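Local structure of translation initiation factor eIF2B subunit beta (Schizosaccharomyces pombe, 5B04) at residues T41-M45 against C81-I85; L60-R65 against L89-R93; I319-P324 against I387-Y392. The protein acts as a component of the decameric eIF2B complex, which catalyses the exchange of GDP for GTP on the gamma subunit of eIF2. All blocks are in the same frame, centred on the assembly; numbering follows the deposited sequence.

Contacts 1 and 2 join helices of the N-terminal helical region, and both use helix 79-102. Contact 1 sets it against helix 34-51, contact 2 against helix 57-74. Their centres lie about 12 Å apart, and M45 SD packs on V64 CG1 at 4.2 Å. Contact 3 belongs to the Rossmann-like part, where the loop after strand 313-316 meets the last helix. Two probable hydrogen bonds tie it to the others: N83 ND2 of contact 1 to Y320 O (2.7 Å) and R90 NH1 of contact 2 to N389 O (3.1 Å). Contact 1 is buried and mostly apolar. Contact 2 is partly buried and edged by arginines. Contact 3, also partly buried, adds a hydrogen bond.

Contact 1: T41-M45 against C81-I85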
loop_
_atom_site.group_PDB
_atom_site.type_symbol
_atom_site.label_atom_id
_atom_site.label_comp_id
_atom_site.label_asym_id
_atom_site.label_seq_id
_atom_site.Cartn_x
_atom_site.Cartn_y
_atom_site.Cartn_z
ATOM N N THR C 41 26.053 26.415 19.843
ATOM C CA THR C 41 27.158 25.574 20.289
ATOM C C THR C 41 28.422 25.890 19.496
ATOM O O THR C 41 29.502 26.050 20.067
ATOM C CB THR C 41 26.824 24.075 20.150
ATOM O OG1 THR C 41 25.811 23.720 21.100
ATOM C CG2 THR C 41 28.058 23.222 20.398
ATOM N N ALA C 42 28.276 25.991 18.179
ATOM C CA ALA C 42 29.401 26.286 17.298
ATOM C C ALA C 42 29.989 27.664 17.585
ATOM O O ALA C 42 31.206 27.847 17.550
ATOM C CB ALA C 42 28.971 26.186 15.844
ATOM N N LEU C 43 29.120 28.629 17.870
ATOM C CA LEU C 43 29.553 29.986 18.189
ATOM C C LEU C 43 30.319 30.032 19.507
ATOM O O LEU C 43 31.364 30.674 19.605
ATOM C CB LEU C 43 28.354 30.933 18.252
ATOM C CG LEU C 43 27.673 31.269 16.926
ATOM C CD1 LEU C 43 26.428 32.108 17.165
ATOM C CD2 LEU C 43 28.638 31.993 16.004
ATOM N N VAL C 44 29.786 29.354 20.520
ATOM C CA VAL C 44 30.435 29.282 21.823
ATOM C C VAL C 44 31.800 28.616 21.699
ATOM O O VAL C 44 32.781 29.080 22.281
ATOM C CB VAL C 44 29.565 28.519 22.845
ATOM C CG1 VAL C 44 30.385 28.107 24.058
ATOM C CG2 VAL C 44 28.375 29.370 23.264
ATOM N N MET C 45 31.861 27.540 20.922
ATOM C CA MET C 45 33.118 26.840 20.681
ATOM C C MET C 45 34.134 27.733 19.985
ATOM O O MET C 45 35.338 27.581 20.179
ATOM C CB MET C 45 32.881 25.579 19.849
ATOM C CG MET C 45 32.255 24.424 20.613
ATOM S SD MET C 45 33.159 23.989 22.111
ATOM C CE MET C 45 32.147 24.782 23.358
ATOM N N CYS C 81 24.012 19.484 19.598
ATOM C CA CYS C 81 25.117 20.071 20.350
ATOM C C CYS C 81 26.347 19.175 20.293
ATOM O O CYS C 81 27.416 19.600 19.854
ATOM C CB CYS C 81 24.715 20.306 21.808
ATOM S SG CYS C 81 26.017 21.019 22.840
ATOM N N GLY C 82 26.184 17.934 20.741
ATOM C CA GLY C 82 27.269 16.972 20.758
ATOM C C GLY C 82 27.840 16.704 19.380
ATOM O O GLY C 82 29.034 16.446 19.236
ATOM N N ASN C 83 26.984 16.767 18.364
ATOM C CA ASN C 83 27.413 16.553 16.987
ATOM C C ASN C 83 28.391 17.625 16.525
ATOM O O ASN C 83 29.398 17.323 15.886
ATOM C CB ASN C 83 26.206 16.509 16.051
ATOM C CG ASN C 83 25.335 15.289 16.280
ATOM O OD1 ASN C 83 25.768 14.309 16.887
ATOM N ND2 ASN C 83 24.101 15.341 15.791
ATOM N N ILE C 84 28.087 18.877 16.852
ATOM C CA ILE C 84 28.965 19.994 16.523
ATOM C C ILE C 84 30.316 19.826 17.214
ATOM O O ILE C 84 31.363 20.079 16.619
ATOM C CB ILE C 84 28.337 21.345 16.921
ATOM C CG1 ILE C 84 27.062 21.595 16.114
ATOM C CG2 ILE C 84 29.321 22.484 16.709
ATOM C CD1 ILE C 84 27.267 21.535 14.616
ATOM N N ILE C 85 30.280 19.383 18.468
ATOM C CA ILE C 85 31.497 19.119 19.227
ATOM C C ILE C 85 32.359 18.075 18.525
ATOM O O ILE C 85 33.566 18.257 18.369
ATOM C CB ILE C 85 31.182 18.632 20.658
ATOM C CG1 ILE C 85 30.299 19.644 21.391
ATOM C CG2 ILE C 85 32.467 18.380 21.433
ATOM C CD1 ILE C 85 30.957 20.988 21.604
#
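T41-M45 belongs to helix 34-51 and C81-I85 to helix 79-102. The two short helical segments run in roughly the same direction. Their axes approach to 9.7 Å and cross at -41°. The backbones come closest at T41 and C81, with CA atoms 5.9 Å apart. A42 and I84 follow at 6.4 Å between CA atoms. Small side chains at T41, A42 and C81 are consistent with this close approach.

Apolar packing makes up most of the contact. T41 CG2 sits 4.0 Å from I84 CB and 3.9 Å from I85 CD1, so one methyl touches two isoleucines. A42 CB meets I84 CG2 at 3.8 Å. One turn after T41, M45 reaches across and places its SD 3.8 Å from I85 CD1.

The one close polar approach is T41 OG1 to C81 SG, at 3.2 Å. T41 OG1 is hydrogen-bonded to V37 O, one turn back in its own helix. The hydroxyl is therefore satisfied inside a buried interface.

Other helices of the N-terminal bundle close in around the pair. L22 of helix 17-27 touches T41. V67 and L71 of helix 57-74 lie on M45, and L71 also touches C81. I187 and V186 of helix 176-190 cover A42 and I84. N83 takes no part in this interface; its ND2 bonds to Y320 O.

All six touching residues are buried. The chemistry implies that close apolar fit does most of the holding.

Contact 2: L60-R65 against L89-R93; sequences LIDTVR and LRLIR
Both segments are regular alpha-helix: L60-R65 on helix 57-74 and L89-R93 on helix 79-102. The short axes are almost exactly antiparallel, at 177°, and approach to 10.4 Å. I61 and L89 set the register, with CA atoms 6.6 Å apart.

L89 (chi1 m, chi2 t) leaves its backbone sideways, and its CD2 reaches the first helix. L89 CD2 lies 3.8 Å from V64 CB, 4.0 Å from I61 O and 4.1 Å from R65 N. This is the packing of successive antiparallel helices in a bundle, here the N-terminal region of an eIF2B regulatory subunit. R90 and L91 face elsewhere.

I92 (m, t) points at the first helix. I92 CD1 is 3.8 Å from L60 CD2 and 4.4 Å from V64 CG2, while its CG2 is 4.3 Å from I61 CG1. L60 takes t, p, I61 m, t and V64 t.

R93 (chi1 m, chi2 about -139°, chi3 t) sets its CD 3.9 Å from I61 CD1. R93 NH2 lies 3.5 Å from R65 NH2, edge to edge, with R65 in t, t, m. Salt bridges from R93 to D393 and D396 offset these like charges; R65 has a long, weak ion pair with D396.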
loop_
_atom_site.group_PDB
_atom_site.type_symbol
_atom_site.label_atom_id
_atom_site.label_comp_id
_atom_site.label_asym_id
_atom_site.label_seq_id
_atom_site.Cartn_x
_atom_site.Cartn_y
_atom_site.Cartn_z
ATOM N N LEU C 60 44.338 21.129 23.593
ATOM C CA LEU C 60 43.158 21.589 22.861
ATOM C C LEU C 60 42.076 20.534 22.866
ATOM O O LEU C 60 40.940 20.790 23.263
ATOM C CB LEU C 60 43.499 21.931 21.411
ATOM C CG LEU C 60 42.406 22.617 20.592
ATOM C CD1 LEU C 60 41.882 23.844 21.315
ATOM C CD2 LEU C 60 42.927 22.987 19.209
ATOM N N ILE C 61 42.450 19.349 22.400
ATOM C CA ILE C 61 41.535 18.226 22.292
ATOM C C ILE C 61 40.887 17.924 23.637
ATOM O O ILE C 61 39.671 17.791 23.724
ATOM C CB ILE C 61 42.255 16.975 21.765
ATOM C CG1 ILE C 61 42.757 17.223 20.340
ATOM C CG2 ILE C 61 41.330 15.770 21.801
ATOM C CD1 ILE C 61 43.408 16.020 19.699
ATOM N N ASP C 62 41.703 17.841 24.683
ATOM C CA ASP C 62 41.194 17.592 26.028
ATOM C C ASP C 62 40.293 18.725 26.507
ATOM O O ASP C 62 39.305 18.486 27.200
ATOM C CB ASP C 62 42.347 17.391 27.014
ATOM C CG ASP C 62 43.008 16.035 26.868
ATOM O OD1 ASP C 62 42.962 15.465 25.757
ATOM O OD2 ASP C 62 43.574 15.540 27.866
ATOM N N THR C 63 40.634 19.956 26.137
ATOM C CA THR C 63 39.834 21.113 26.523
ATOM C C THR C 63 38.456 21.062 25.873
ATOM O O THR C 63 37.437 21.068 26.562
ATOM C CB THR C 63 40.520 22.440 26.142
ATOM O OG1 THR C 63 41.889 22.416 26.563
ATOM C CG2 THR C 63 39.811 23.616 26.797
ATOM N N VAL C 64 38.437 21.002 24.545
ATOM C CA VAL C 64 37.189 20.981 23.787
ATOM C C VAL C 64 36.338 19.763 24.139
ATOM O O VAL C 64 35.114 19.861 24.243
ATOM C CB VAL C 64 37.457 20.993 22.269
ATOM C CG1 VAL C 64 36.149 21.073 21.498
ATOM C CG2 VAL C 64 38.358 22.160 21.903
ATOM N N ARG C 65 36.988 18.618 24.331
ATOM C CA ARG C 65 36.287 17.395 24.710
ATOM C C ARG C 65 35.615 17.543 26.071
ATOM O O ARG C 65 34.485 17.095 26.267
ATOM C CB ARG C 65 37.248 16.204 24.727
ATOM C CG ARG C 65 36.645 14.925 25.275
ATOM C CD ARG C 65 37.625 13.768 25.189
ATOM N NE ARG C 65 38.109 13.560 23.828
ATOM C CZ ARG C 65 38.634 12.421 23.388
ATOM N NH1 ARG C 65 38.739 11.380 24.203
ATOM N NH2 ARG C 65 39.050 12.319 22.134
ATOM N N LEU C 89 36.168 18.420 16.883
ATOM C CA LEU C 89 37.222 17.536 17.369
ATOM C C LEU C 89 37.937 16.833 16.217
ATOM O O LEU C 89 39.160 16.698 16.230
ATOM C CB LEU C 89 36.654 16.502 18.344
ATOM C CG LEU C 89 36.307 17.009 19.744
ATOM C CD1 LEU C 89 35.764 15.880 20.604
ATOM C CD2 LEU C 89 37.522 17.648 20.401
ATOM N N ARG C 90 37.175 16.386 15.223
ATOM C CA ARG C 90 37.762 15.747 14.051
ATOM C C ARG C 90 38.426 16.793 13.163
ATOM O O ARG C 90 39.405 16.509 12.469
ATOM C CB ARG C 90 36.706 14.966 13.265
ATOM C CG ARG C 90 37.243 14.308 12.001
ATOM C CD ARG C 90 36.293 13.259 11.452
ATOM N NE ARG C 90 36.763 12.730 10.175
ATOM C CZ ARG C 90 36.552 11.487 9.755
ATOM N NH1 ARG C 90 35.881 10.632 10.515
ATOM N NH2 ARG C 90 37.019 11.095 8.577
ATOM N N LEU C 91 37.884 18.007 13.195
ATOM C CA LEU C 91 38.472 19.137 12.489
ATOM C C LEU C 91 39.893 19.364 12.990
ATOM O O LEU C 91 40.818 19.535 12.203
ATOM C CB LEU C 91 37.620 20.394 12.691
ATOM C CG LEU C 91 37.724 21.591 11.740
ATOM C CD1 LEU C 91 36.559 22.526 12.005
ATOM C CD2 LEU C 91 39.040 22.343 11.878
ATOM N N ILE C 92 40.072 19.382 14.290
ATOM C CA ILE C 92 41.404 19.527 14.802
ATOM C C ILE C 92 42.323 18.360 14.500
ATOM O O ILE C 92 43.405 18.564 13.988
ATOM C CB ILE C 92 41.327 19.689 16.310
ATOM C CG1 ILE C 92 40.474 20.896 16.650
ATOM C CG2 ILE C 92 42.703 19.856 16.899
ATOM C CD1 ILE C 92 40.007 20.896 18.076
ATOM N N ARG C 93 41.880 17.141 14.757
ATOM C CA ARG C 93 42.793 16.024 14.668
ATOM C C ARG C 93 43.260 15.862 13.262
ATOM O O ARG C 93 44.437 15.726 13.001
ATOM C CB ARG C 93 42.112 14.741 15.095
ATOM C CG ARG C 93 41.359 14.836 16.398
ATOM C CD ARG C 93 41.578 13.583 17.217
ATOM N NE ARG C 93 40.495 13.299 18.147
ATOM C CZ ARG C 93 39.208 13.422 17.859
ATOM N NH1 ARG C 93 38.833 13.843 16.668
ATOM N NH2 ARG C 93 38.290 13.130 18.766
#

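Contact 3: I319-P324 against I387-Y392. With PO4 (phosphate ion), chain M.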
loop_
_atom_site.group_PDB
_atom_site.type_symbol
_atom_site.label_atom_id
_atom_site.label_comp_id
_atom_site.label_asym_id
_atom_site.label_seq_id
_atom_site.Cartn_x
_atom_site.Cartn_y
_atom_site.Cartn_z
ATOM N N ILE C 319 22.378 16.618 7.921
ATOM C CA ILE C 319 23.267 15.606 8.484
ATOM C C ILE C 319 23.752 15.952 9.890
ATOM O O ILE C 319 24.325 15.108 10.578
ATOM C CB ILE C 319 24.496 15.370 7.579
ATOM C CG1 ILE C 319 24.896 16.658 6.849
ATOM C CG2 ILE C 319 24.203 14.277 6.564
ATOM C CD1 ILE C 319 25.586 17.697 7.715
ATOM N N TYR C 320 23.521 17.189 10.318
ATOM C CA TYR C 320 23.960 17.627 11.638
ATOM C C TYR C 320 23.069 17.053 12.735
ATOM O O TYR C 320 23.410 17.111 13.916
ATOM C CB TYR C 320 23.985 19.156 11.720
ATOM C CG TYR C 320 22.622 19.808 11.787
ATOM C CD1 TYR C 320 21.878 20.028 10.636
ATOM C CD2 TYR C 320 22.088 20.222 13.000
ATOM C CE1 TYR C 320 20.633 20.630 10.693
ATOM C CE2 TYR C 320 20.846 20.824 13.068
ATOM C CZ TYR C 320 20.123 21.026 11.912
ATOM O OH TYR C 320 18.888 21.627 11.977
ATOM N N LYS C 321 21.928 16.496 12.339
ATOM C CA LYS C 321 21.019 15.856 13.283
ATOM C C LYS C 321 21.348 14.375 13.443
ATOM O O LYS C 321 20.639 13.642 14.133
ATOM C CB LYS C 321 19.565 16.020 12.835
ATOM C CG LYS C 321 19.089 17.460 12.738
ATOM C CD LYS C 321 17.619 17.515 12.354
ATOM C CE LYS C 321 17.155 18.938 12.104
ATOM N NZ LYS C 321 15.735 18.986 11.662
ATOM N N LEU C 322 22.424 13.938 12.797
ATOM C CA LEU C 322 22.844 12.544 12.862
ATOM C C LEU C 322 23.817 12.323 14.019
ATOM O O LEU C 322 24.986 12.697 13.940
ATOM C CB LEU C 322 23.479 12.117 11.537
ATOM C CG LEU C 322 23.795 10.632 11.352
ATOM C CD1 LEU C 322 22.564 9.780 11.608
ATOM C CD2 LEU C 322 24.339 10.377 9.955
ATOM N N SER C 323 23.321 11.715 15.092
ATOM C CA SER C 323 24.124 11.479 16.287
ATOM C C SER C 323 24.504 10.006 16.412
ATOM O O SER C 323 23.703 9.127 16.101
ATOM C CB SER C 323 23.366 11.939 17.533
ATOM O OG SER C 323 24.152 11.783 18.702
ATOM N N PRO C 324 25.736 9.733 16.869
ATOM C CA PRO C 324 26.235 8.357 16.976
ATOM C C PRO C 324 25.738 7.599 18.208
ATOM O O PRO C 324 25.929 6.385 18.274
ATOM C CB PRO C 324 27.752 8.548 17.045
ATOM C CG PRO C 324 27.922 9.878 17.677
ATOM C CD PRO C 324 26.783 10.723 17.177
ATOM N N ILE C 387 28.070 7.152 6.703
ATOM C CA ILE C 387 28.018 8.610 6.776
ATOM C C ILE C 387 28.584 9.113 8.103
ATOM O O ILE C 387 29.322 10.099 8.137
ATOM C CB ILE C 387 26.578 9.136 6.596
ATOM C CG1 ILE C 387 26.070 8.818 5.189
ATOM C CG2 ILE C 387 26.517 10.638 6.840
ATOM C CD1 ILE C 387 24.717 9.420 4.876
ATOM N N MET C 388 28.250 8.424 9.190
ATOM C CA MET C 388 28.779 8.774 10.505
ATOM C C MET C 388 30.284 8.543 10.576
ATOM O O MET C 388 31.016 9.341 11.164
ATOM C CB MET C 388 28.080 7.972 11.604
ATOM C CG MET C 388 26.689 8.466 11.943
ATOM S SD MET C 388 26.074 7.786 13.493
ATOM C CE MET C 388 26.196 6.029 13.171
ATOM N N ASN C 389 30.739 7.449 9.973
ATOM C CA ASN C 389 32.160 7.116 9.949
ATOM C C ASN C 389 32.988 8.162 9.208
ATOM O O ASN C 389 34.189 8.295 9.444
ATOM C CB ASN C 389 32.374 5.741 9.311
ATOM C CG ASN C 389 31.927 4.601 10.209
ATOM O OD1 ASN C 389 31.318 4.820 11.256
ATOM N ND2 ASN C 389 32.228 3.374 9.799
ATOM N N ASP C 390 32.339 8.903 8.315
ATOM C CA ASP C 390 33.026 9.896 7.496
ATOM C C ASP C 390 33.010 11.291 8.119
ATOM O O ASP C 390 33.781 12.161 7.719
ATOM C CB ASP C 390 32.403 9.954 6.099
ATOM C CG ASP C 390 32.723 8.727 5.264
ATOM O OD1 ASP C 390 32.947 7.648 5.850
ATOM O OD2 ASP C 390 32.749 8.845 4.022
ATOM N N THR C 391 32.133 11.503 9.096
ATOM C CA THR C 391 31.974 12.829 9.688
ATOM C C THR C 391 32.447 12.897 11.140
ATOM O O THR C 391 32.762 13.976 11.643
ATOM C CB THR C 391 30.505 13.295 9.625
ATOM O OG1 THR C 391 29.657 12.290 10.194
ATOM C CG2 THR C 391 30.086 13.545 8.183
ATOM N N TYR C 392 32.498 11.749 11.811
ATOM C CA TYR C 392 32.926 11.702 13.207
ATOM C C TYR C 392 34.089 10.739 13.420
ATOM O O TYR C 392 34.190 9.714 12.746
ATOM C CB TYR C 392 31.768 11.286 14.118
ATOM C CG TYR C 392 30.521 12.131 13.996
ATOM C CD1 TYR C 392 30.599 13.510 13.858
ATOM C CD2 TYR C 392 29.264 11.544 14.027
ATOM C CE1 TYR C 392 29.456 14.282 13.748
ATOM C CE2 TYR C 392 28.117 12.306 13.918
ATOM C CZ TYR C 392 28.218 13.673 13.778
ATOM O OH TYR C 392 27.076 14.431 13.669
HETATM P P PO4 M . 13.321 21.194 11.069
HETATM O O1 PO4 M . 14.830 21.226 11.117
HETATM O O2 PO4 M . 12.807 20.195 12.081
HETATM O O3 PO4 M . 12.872 20.784 9.688
HETATM O O4 PO4 M . 12.772 22.565 11.387
#
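A tyrosine hydroxyl reaches across to a loop carbonyl: Y392 OH donates a hydrogen bond to L322 O at 2.7 Å. It is the one hydrogen bond between the two segments. The loop follows strand 313-316 of the parallel part of the Rossmann-like sheet. Y392 belongs to the C-terminal segment that carries helix 384-391.

Residues 319-321 form a short 3-10 segment, and L322 N bonds to I319 O at 3.1 Å. The chain then extends through L322 and S323.

Beside the hydrogen bond the packing is apolar. L322 CD2 touches I387 CG2 at 3.8 Å and M388 CG at 3.6 Å. I319 CG2 is 4.3 Å from I387 CG2. M388 SD lies 3.5 Å from P324 CA and 3.8 Å from S323 O. P324 CD packs on Y392 CE2 at 3.9 Å.

N83 of helix 79-102 bonds to Y320 O and touches Y392 and S323. The contact joins the loop to the C-terminal segment, and N83 links both to the helical region. On the helix side, N389 packs on a basic side chain of the alpha subunit.

K321 points away from this interface. Its side chain binds a phosphate ion, probably from the crystallisation liquor, which S217, K218 and T219 also bind. K321 NZ is also hydrogen-bonded to T284 O. The K321 NZ to PO4 O1 hydrogen bond is very short, at 2.5 Å.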